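Cytoplasmic protein (Cryptococcus neoformans var. grubii serotype A, PDB 7LPO) probably hydrolyses the beta-glucosidic bond of steryl glucosides, as a sterylglucosidase of glycosyl hydrolase family 5. Local coordinates at residues I300-E309 and W374-L382; L171-L179 and I331-W339. All blocks are in the same frame, centred on the assembly; numbering follows the deposited sequence.

Contact 1 of 2, residues I300-E309 and W374-L382; sequences IEGMRLGMGE and WEIATSTLL
Trp374 leans its indole against the face of the helix made by Ile300, Met303 and Arg304, and against Met307 just beyond its end. Its CB meets Ile300 CD1, and chi1 of 65° sets CG between the backbone N and the carbonyl carbon, with the ring directed at the helix. Ile300 CD1 lies over one face, 4.2 Å from the centroid of the five-membered ring and 28° off its normal, a CH-pi contact. On the pyrrole side Met303 SD stands 3.7 Å from Trp374 CD1 in an oblique Met-aromatic contact, while Met303 CB reaches Trp374 NE1 and CE2. Farther out Met307 CG approaches Trp374 CZ2 at the ring edge, 3.9 Å away, and Arg304 CG comes obliquely to CZ3; at the tip, Trp374 CH2 meets Met307 CG and Arg304 CA. Ile376 CG1 lies over the opposite face, displaced toward the rim. The helix closes here in a Schellman motif, with Gly308 at positive phi and Glu309 N bonded to Arg304 O; across from it, the short, weakly bonded strands 374-375 and 380-381 pair antiparallel. Beyond the indole, the extended Arg304 chain carries NH2 to Ser379 O at 2.9 Å, a bond of 164° at the hydrogen, with the acceptor in the guanidinium plane.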
loop_
_atom_site.group_PDB
_atom_site.type_symbol
_atom_site.label_atom_id
_atom_site.label_comp_id
_atom_site.label_asym_id
_atom_site.label_seq_id
_atom_site.Cartn_x
_atom_site.Cartn_y
_atom_site.Cartn_z
ATOM N N ILE A 300 -8.840 -16.346 22.018
ATOM C CA ILE A 300 -9.033 -16.524 23.454
ATOM C C ILE A 300 -7.695 -16.760 24.153
ATOM O O ILE A 300 -7.470 -16.273 25.268
ATOM C CB ILE A 300 -10.034 -17.660 23.735
ATOM C CG1 ILE A 300 -10.285 -17.780 25.241
ATOM C CG2 ILE A 300 -9.518 -18.980 23.190
ATOM C CD1 ILE A 300 -10.893 -16.561 25.865
ATOM N N GLU A 301 -6.779 -17.495 23.515
ATOM C CA GLU A 301 -5.449 -17.641 24.097
ATOM C C GLU A 301 -4.771 -16.286 24.258
ATOM O O GLU A 301 -4.059 -16.056 25.239
ATOM C CB GLU A 301 -4.582 -18.568 23.248
ATOM C CG GLU A 301 -4.961 -20.037 23.352
ATOM C CD GLU A 301 -4.072 -20.941 22.492
ATOM O OE1 GLU A 301 -3.566 -20.481 21.438
ATOM O OE2 GLU A 301 -3.880 -22.119 22.874
ATOM N N GLY A 302 -4.971 -15.376 23.302
ATOM C CA GLY A 302 -4.345 -14.068 23.397
ATOM C C GLY A 302 -4.923 -13.224 24.517
ATOM O O GLY A 302 -4.197 -12.472 25.174
ATOM N N MET A 303 -6.237 -13.333 24.743
ATOM C CA MET A 303 -6.870 -12.650 25.863
ATOM C C MET A 303 -6.349 -13.176 27.198
ATOM O O MET A 303 -6.075 -12.393 28.114
ATOM C CB MET A 303 -8.388 -12.816 25.779
ATOM C CG MET A 303 -9.041 -12.068 24.615
ATOM S SD MET A 303 -10.781 -12.510 24.379
ATOM C CE MET A 303 -11.143 -11.644 22.850
ATOM N N ARG A 304 -6.219 -14.497 27.334
ATOM C CA ARG A 304 -5.630 -15.045 28.553
ATOM C C ARG A 304 -4.207 -14.546 28.737
ATOM O O ARG A 304 -3.796 -14.208 29.853
ATOM C CB ARG A 304 -5.638 -16.569 28.518
ATOM C CG ARG A 304 -7.020 -17.195 28.608
ATOM C CD ARG A 304 -6.951 -18.630 28.137
ATOM N NE ARG A 304 -8.258 -19.278 28.100
ATOM C CZ ARG A 304 -8.543 -20.331 27.341
ATOM N NH1 ARG A 304 -7.610 -20.846 26.547
ATOM N NH2 ARG A 304 -9.761 -20.862 27.374
ATOM N N LEU A 305 -3.436 -14.506 27.649
ATOM C CA LEU A 305 -2.091 -13.950 27.722
ATOM C C LEU A 305 -2.128 -12.487 28.145
ATOM O O LEU A 305 -1.286 -12.032 28.923
ATOM C CB LEU A 305 -1.398 -14.099 26.362
ATOM C CG LEU A 305 -0.953 -15.510 25.967
ATOM C CD1 LEU A 305 -0.496 -15.539 24.498
ATOM C CD2 LEU A 305 0.158 -15.999 26.858
ATOM N N GLY A 306 -3.082 -11.725 27.612
ATOM C CA GLY A 306 -3.199 -10.326 27.975
ATOM C C GLY A 306 -3.585 -10.099 29.422
ATOM O O GLY A 306 -3.465 -8.971 29.912
ATOM N N MET A 307 -4.077 -11.135 30.103
ATOM C CA MET A 307 -4.295 -11.109 31.541
ATOM C C MET A 307 -3.133 -11.751 32.300
ATOM O O MET A 307 -3.260 -12.034 33.494
ATOM C CB MET A 307 -5.610 -11.811 31.888
ATOM C CG MET A 307 -6.856 -10.978 31.610
ATOM S SD MET A 307 -6.888 -9.378 32.482
ATOM C CE MET A 307 -6.826 -9.925 34.186
ATOM N N GLY A 308 -2.005 -11.973 31.634
ATOM C CA GLY A 308 -0.807 -12.423 32.297
ATOM C C GLY A 308 -0.682 -13.916 32.480
ATOM O O GLY A 308 0.238 -14.356 33.183
ATOM N N GLU A 309 -1.570 -14.709 31.883
ATOM C CA GLU A 309 -1.570 -16.153 32.072
ATOM C C GLU A 309 -0.768 -16.833 30.969
ATOM O O GLU A 309 -0.994 -16.582 29.785
ATOM C CB GLU A 309 -2.995 -16.696 32.078
ATOM C CG GLU A 309 -3.879 -16.123 33.156
ATOM C CD GLU A 309 -5.297 -16.649 33.058
ATOM O OE1 GLU A 309 -5.512 -17.657 32.340
ATOM O OE2 GLU A 309 -6.195 -16.049 33.690
ATOM N N TRP A 374 -15.680 -13.567 27.923
ATOM C CA TRP A 374 -15.124 -14.704 28.641
ATOM C C TRP A 374 -15.042 -14.386 30.124
ATOM O O TRP A 374 -15.154 -13.234 30.544
ATOM C CB TRP A 374 -13.750 -15.106 28.090
ATOM C CG TRP A 374 -12.641 -14.116 28.249
ATOM C CD1 TRP A 374 -12.541 -12.893 27.653
ATOM C CD2 TRP A 374 -11.444 -14.280 29.027
ATOM N NE1 TRP A 374 -11.364 -12.284 28.018
ATOM C CE2 TRP A 374 -10.671 -13.115 28.857
ATOM C CE3 TRP A 374 -10.951 -15.299 29.845
ATOM C CZ2 TRP A 374 -9.438 -12.939 29.475
ATOM C CZ3 TRP A 374 -9.729 -15.119 30.464
ATOM C CH2 TRP A 374 -8.986 -13.947 30.277
ATOM N N GLU A 375 -14.829 -15.435 30.911
ATOM C CA GLU A 375 -14.781 -15.355 32.365
ATOM C C GLU A 375 -13.350 -15.583 32.830
ATOM O O GLU A 375 -12.804 -16.675 32.642
ATOM C CB GLU A 375 -15.714 -16.387 32.997
ATOM C CG GLU A 375 -15.741 -16.323 34.514
ATOM C CD GLU A 375 -16.717 -17.307 35.125
ATOM O OE1 GLU A 375 -16.985 -18.353 34.496
ATOM O OE2 GLU A 375 -17.215 -17.033 36.239
ATOM N N ILE A 376 -12.768 -14.569 33.476
ATOM C CA ILE A 376 -11.354 -14.615 33.839
ATOM C C ILE A 376 -11.087 -15.668 34.912
ATOM O O ILE A 376 -10.044 -16.334 34.891
ATOM C CB ILE A 376 -10.880 -13.220 34.294
ATOM C CG1 ILE A 376 -10.711 -12.297 33.083
ATOM C CG2 ILE A 376 -9.583 -13.331 35.078
ATOM C CD1 ILE A 376 -10.588 -10.835 33.440
ATOM N N ALA A 377 -12.000 -15.827 35.872
ATOM C CA ALA A 377 -11.740 -16.744 36.980
ATOM C C ALA A 377 -11.582 -18.178 36.487
ATOM O O ALA A 377 -10.705 -18.914 36.958
ATOM C CB ALA A 377 -12.862 -16.655 38.020
ATOM N N THR A 378 -12.411 -18.587 35.530
ATOM C CA THR A 378 -12.400 -19.946 35.011
ATOM C C THR A 378 -11.796 -20.069 33.618
ATOM O O THR A 378 -11.608 -21.196 33.147
ATOM C CB THR A 378 -13.832 -20.498 34.967
ATOM O OG1 THR A 378 -14.614 -19.712 34.057
ATOM C CG2 THR A 378 -14.468 -20.450 36.335
ATOM N N SER A 379 -11.487 -18.958 32.950
ATOM C CA SER A 379 -10.955 -18.948 31.585
ATOM C C SER A 379 -11.945 -19.525 30.580
ATOM O O SER A 379 -11.551 -19.993 29.503
ATOM C CB SER A 379 -9.623 -19.700 31.498
ATOM O OG SER A 379 -8.690 -19.185 32.435
ATOM N N THR A 380 -13.232 -19.489 30.905
ATOM C CA THR A 380 -14.255 -20.067 30.050
ATOM C C THR A 380 -14.685 -19.053 29.001
ATOM O O THR A 380 -15.008 -17.906 29.327
ATOM C CB THR A 380 -15.459 -20.518 30.877
ATOM O OG1 THR A 380 -15.029 -21.462 31.864
ATOM C CG2 THR A 380 -16.501 -21.166 29.988
ATOM N N LEU A 381 -14.655 -19.475 27.738
ATOM C CA LEU A 381 -15.202 -18.688 26.641
ATOM C C LEU A 381 -16.718 -18.722 26.745
ATOM O O LEU A 381 -17.329 -19.785 26.606
ATOM C CB LEU A 381 -14.737 -19.257 25.307
ATOM C CG LEU A 381 -15.028 -18.464 24.041
ATOM C CD1 LEU A 381 -14.485 -17.058 24.129
ATOM C CD2 LEU A 381 -14.435 -19.228 22.840
ATOM N N LEU A 382 -17.326 -17.571 27.016
ATOM C CA LEU A 382 -18.765 -17.515 27.237
ATOM C C LEU A 382 -19.552 -17.218 25.967
ATOM O O LEU A 382 -20.694 -17.677 25.836
ATOM C CB LEU A 382 -19.095 -16.449 28.281
ATOM C CG LEU A 382 -18.596 -16.673 29.704
ATOM C CD1 LEU A 382 -18.993 -15.482 30.563
ATOM C CD2 LEU A 382 -19.144 -17.956 30.304
#

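Contact 2 of 2, residues L171-L179 and I331-W339; sequences LTATAAAYL and IDPKGVKLW
Ala173 and Pro333 bring the two backbones to their closest approach, 4.9 Å between CA atoms, and the interface spreads from there as a mainly apolar seam. Its aliphatic contacts fall into three groups. Leu338 CD1 is shared by two partners, 3.6 Å from Leu171 CD2 and 3.7 Å from Ala176 CB; CG of Leu338 stands anti to the backbone N (chi1 173°), a setting that carries the branched end to these methyls. Elsewhere in the seam, Ala173 CB meets Val336 CG1 at 3.9 Å. Farther along, Ile331 CD1 packs on Ala175 CB at 3.8 Å and also approaches Tyr178 OH, the tyrosine and isoleucine side chains coming from opposite directions.

Contacts of carbon with backbone oxygen form the second kind. Pro333 CA lies 3.5 Å from Ala173 O, and the angle of 122° at the hydrogen marks a bent CA-H...O contact. Thr174 CG2 comes equally near Val336 O, at 3.5 Å. The threonine hydroxyl serves its own loop: Thr174 OG1 is hydrogen-bonded to His170 O and accepts a weak bond from Ala176 N.

Turns shape both partners. Thr172 to Ala175 is a type I beta turn, Pro333 to Val336 a type I' turn, and Asp332 OD1 accepts from Lys334 N at 2.9 Å in an Asx turn, met from above the carboxylate plane.

The contact thus joins two loops: 171-179, between helix 159-163 and helix 206-221, and the segment 331-339, which runs from the last residue of strand 322-331 toward helix 342-348. Leu206 of helix 206-221 touches Ala176 and Leu338, whereas Ile331 and Pro333 rest on Leu305 of helix 299-306.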
loop_
_atom_site.group_PDB
_atom_site.type_symbol
_atom_site.label_atom_id
_atom_site.label_comp_id
_atom_site.label_asym_id
_atom_site.label_seq_id
_atom_site.Cartn_x
_atom_site.Cartn_y
_atom_site.Cartn_z
ATOM N N LEU A 171 3.264 -4.935 25.706
ATOM C CA LEU A 171 2.906 -5.589 24.454
ATOM C C LEU A 171 3.746 -6.835 24.221
ATOM O O LEU A 171 3.222 -7.882 23.830
ATOM C CB LEU A 171 3.086 -4.609 23.293
ATOM C CG LEU A 171 2.124 -3.419 23.257
ATOM C CD1 LEU A 171 2.619 -2.299 22.346
ATOM C CD2 LEU A 171 0.748 -3.932 22.801
ATOM N N THR A 172 5.050 -6.743 24.473
ATOM C CA THR A 172 5.954 -7.853 24.195
ATOM C C THR A 172 5.762 -8.992 25.190
ATOM O O THR A 172 5.708 -10.163 24.800
ATOM C CB THR A 172 7.399 -7.352 24.221
ATOM O OG1 THR A 172 7.592 -6.400 23.166
ATOM C CG2 THR A 172 8.381 -8.507 24.067
ATOM N N ALA A 173 5.677 -8.670 26.485
ATOM C CA ALA A 173 5.546 -9.715 27.500
ATOM C C ALA A 173 4.308 -10.570 27.255
ATOM O O ALA A 173 4.351 -11.796 27.414
ATOM C CB ALA A 173 5.496 -9.085 28.892
ATOM N N THR A 174 3.199 -9.945 26.859
ATOM C CA THR A 174 1.946 -10.652 26.627
ATOM C C THR A 174 1.815 -11.197 25.206
ATOM O O THR A 174 0.818 -11.853 24.897
ATOM C CB THR A 174 0.752 -9.729 26.910
ATOM O OG1 THR A 174 0.765 -8.636 25.980
ATOM C CG2 THR A 174 0.778 -9.194 28.349
ATOM N N ALA A 175 2.781 -10.943 24.333
ATOM C CA ALA A 175 2.667 -11.326 22.933
ATOM C C ALA A 175 1.475 -10.644 22.265
ATOM O O ALA A 175 0.915 -11.152 21.293
ATOM C CB ALA A 175 2.564 -12.847 22.792
ATOM N N ALA A 176 1.067 -9.488 22.788
ATOM C CA ALA A 176 -0.028 -8.740 22.185
ATOM C C ALA A 176 0.399 -8.078 20.884
ATOM O O ALA A 176 -0.451 -7.770 20.051
ATOM C CB ALA A 176 -0.543 -7.693 23.173
ATOM N N ALA A 177 1.693 -7.848 20.705
ATOM C CA ALA A 177 2.258 -7.395 19.444
ATOM C C ALA A 177 3.730 -7.779 19.432
ATOM O O ALA A 177 4.372 -7.844 20.486
ATOM C CB ALA A 177 2.100 -5.884 19.255
ATOM N N TYR A 178 4.259 -8.033 18.234
ATOM C CA TYR A 178 5.680 -8.289 18.044
ATOM C C TYR A 178 6.293 -7.042 17.424
ATOM O O TYR A 178 5.959 -6.677 16.291
ATOM C CB TYR A 178 5.929 -9.509 17.162
ATOM C CG TYR A 178 5.543 -10.815 17.794
ATOM C CD1 TYR A 178 5.856 -11.088 19.123
ATOM C CD2 TYR A 178 4.857 -11.784 17.063
ATOM C CE1 TYR A 178 5.490 -12.278 19.713
ATOM C CE2 TYR A 178 4.501 -12.990 17.639
ATOM C CZ TYR A 178 4.820 -13.228 18.961
ATOM O OH TYR A 178 4.474 -14.421 19.544
ATOM N N LEU A 179 7.177 -6.392 18.167
ATOM C CA LEU A 179 7.899 -5.220 17.701
ATOM C C LEU A 179 9.291 -5.642 17.259
ATOM O O LEU A 179 9.981 -6.372 17.978
ATOM C CB LEU A 179 8.009 -4.173 18.809
ATOM C CG LEU A 179 6.796 -3.288 19.073
ATOM C CD1 LEU A 179 5.513 -4.075 19.100
ATOM C CD2 LEU A 179 7.016 -2.549 20.399
ATOM N N ILE A 331 4.318 -19.175 25.842
ATOM C CA ILE A 331 4.457 -17.748 26.120
ATOM C C ILE A 331 4.023 -17.542 27.563
ATOM O O ILE A 331 2.904 -17.915 27.943
ATOM C CB ILE A 331 3.623 -16.889 25.155
ATOM C CG1 ILE A 331 4.075 -17.132 23.706
ATOM C CG2 ILE A 331 3.731 -15.418 25.521
ATOM C CD1 ILE A 331 3.079 -16.631 22.673
ATOM N N ASP A 332 4.910 -16.977 28.374
ATOM C CA ASP A 332 4.636 -16.768 29.795
ATOM C C ASP A 332 4.822 -15.301 30.151
ATOM O O ASP A 332 5.961 -14.858 30.386
ATOM C CB ASP A 332 5.543 -17.646 30.654
ATOM C CG ASP A 332 5.142 -17.641 32.121
ATOM O OD1 ASP A 332 4.256 -16.835 32.501
ATOM O OD2 ASP A 332 5.711 -18.450 32.889
ATOM N N PRO A 333 3.746 -14.507 30.197
ATOM C CA PRO A 333 3.884 -13.104 30.616
ATOM C C PRO A 333 4.248 -12.944 32.076
ATOM O O PRO A 333 4.610 -11.831 32.480
ATOM C CB PRO A 333 2.494 -12.505 30.330
ATOM C CG PRO A 333 1.795 -13.496 29.451
ATOM C CD PRO A 333 2.363 -14.834 29.807
ATOM N N LYS A 334 4.135 -14.008 32.875
ATOM C CA LYS A 334 4.467 -13.980 34.299
ATOM C C LYS A 334 3.678 -12.902 35.032
ATOM O O LYS A 334 4.229 -12.103 35.795
ATOM C CB LYS A 334 5.969 -13.799 34.504
ATOM C CG LYS A 334 6.788 -14.979 34.010
ATOM C CD LYS A 334 8.087 -14.522 33.369
ATOM C CE LYS A 334 9.266 -15.328 33.909
ATOM N NZ LYS A 334 9.418 -16.651 33.207
ATOM N N GLY A 335 2.365 -12.899 34.816
ATOM C CA GLY A 335 1.479 -11.993 35.502
ATOM C C GLY A 335 1.388 -10.609 34.913
ATOM O O GLY A 335 0.494 -9.855 35.306
ATOM N N VAL A 336 2.277 -10.243 33.987
ATOM C CA VAL A 336 2.194 -8.937 33.350
ATOM C C VAL A 336 0.950 -8.891 32.478
ATOM O O VAL A 336 0.642 -9.842 31.749
ATOM C CB VAL A 336 3.466 -8.649 32.537
ATOM C CG1 VAL A 336 3.271 -7.438 31.664
ATOM C CG2 VAL A 336 4.664 -8.461 33.476
ATOM N N LYS A 337 0.216 -7.787 32.561
ATOM C CA LYS A 337 -1.045 -7.623 31.855
ATOM C C LYS A 337 -0.919 -6.544 30.792
ATOM O O LYS A 337 -0.197 -5.559 30.965
ATOM C CB LYS A 337 -2.169 -7.257 32.826
ATOM C CG LYS A 337 -2.466 -8.355 33.830
ATOM C CD LYS A 337 -3.513 -7.936 34.838
ATOM C CE LYS A 337 -3.711 -9.033 35.878
ATOM N NZ LYS A 337 -4.532 -8.581 37.042
ATOM N N LEU A 338 -1.633 -6.748 29.682
ATOM C CA LEU A 338 -1.605 -5.773 28.597
ATOM C C LEU A 338 -2.271 -4.466 29.000
ATOM O O LEU A 338 -1.938 -3.402 28.467
ATOM C CB LEU A 338 -2.303 -6.347 27.363
ATOM C CG LEU A 338 -2.510 -5.376 26.203
ATOM C CD1 LEU A 338 -1.154 -5.003 25.606
ATOM C CD2 LEU A 338 -3.424 -5.952 25.128
ATOM N N TRP A 339 -3.198 -4.521 29.939
ATOM C CA TRP A 339 -4.123 -3.427 30.175
ATOM C C TRP A 339 -3.558 -2.425 31.168
ATOM O O TRP A 339 -3.060 -2.803 32.231
ATOM C CB TRP A 339 -5.451 -3.992 30.672
ATOM C CG TRP A 339 -5.898 -5.111 29.802
ATOM C CD1 TRP A 339 -5.833 -6.436 30.077
ATOM C CD2 TRP A 339 -6.455 -4.994 28.486
ATOM N NE1 TRP A 339 -6.336 -7.162 29.021
ATOM C CE2 TRP A 339 -6.712 -6.297 28.027
ATOM C CE3 TRP A 339 -6.755 -3.912 27.655
ATOM C CZ2 TRP A 339 -7.260 -6.551 26.773
ATOM C CZ3 TRP A 339 -7.300 -4.164 26.401
ATOM C CH2 TRP A 339 -7.542 -5.473 25.973
#

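From the N terminus, 171-179 comes first, followed by helix 299-306, then 331-339 and finally segment 374-382, which holds the hairpin. Contact 2 closes a loop with 151 residues between its segments and contact 1 one with 64; because the segments alternate, the two loops cross. Their centres are about 13 Å apart on the same side of the chain's centre. The bridge is the C-terminal end of segment 300-309 against 331-339: Gly306 O lies 2.9 Å from Leu338 N, and Gly308 O 3.1 Å from Gly335 N, both probable hydrogen bonds. The end of helix 299-306 therefore ties the hairpin to loop 331-339, and through it to 171-179, the loop before helix 206-221.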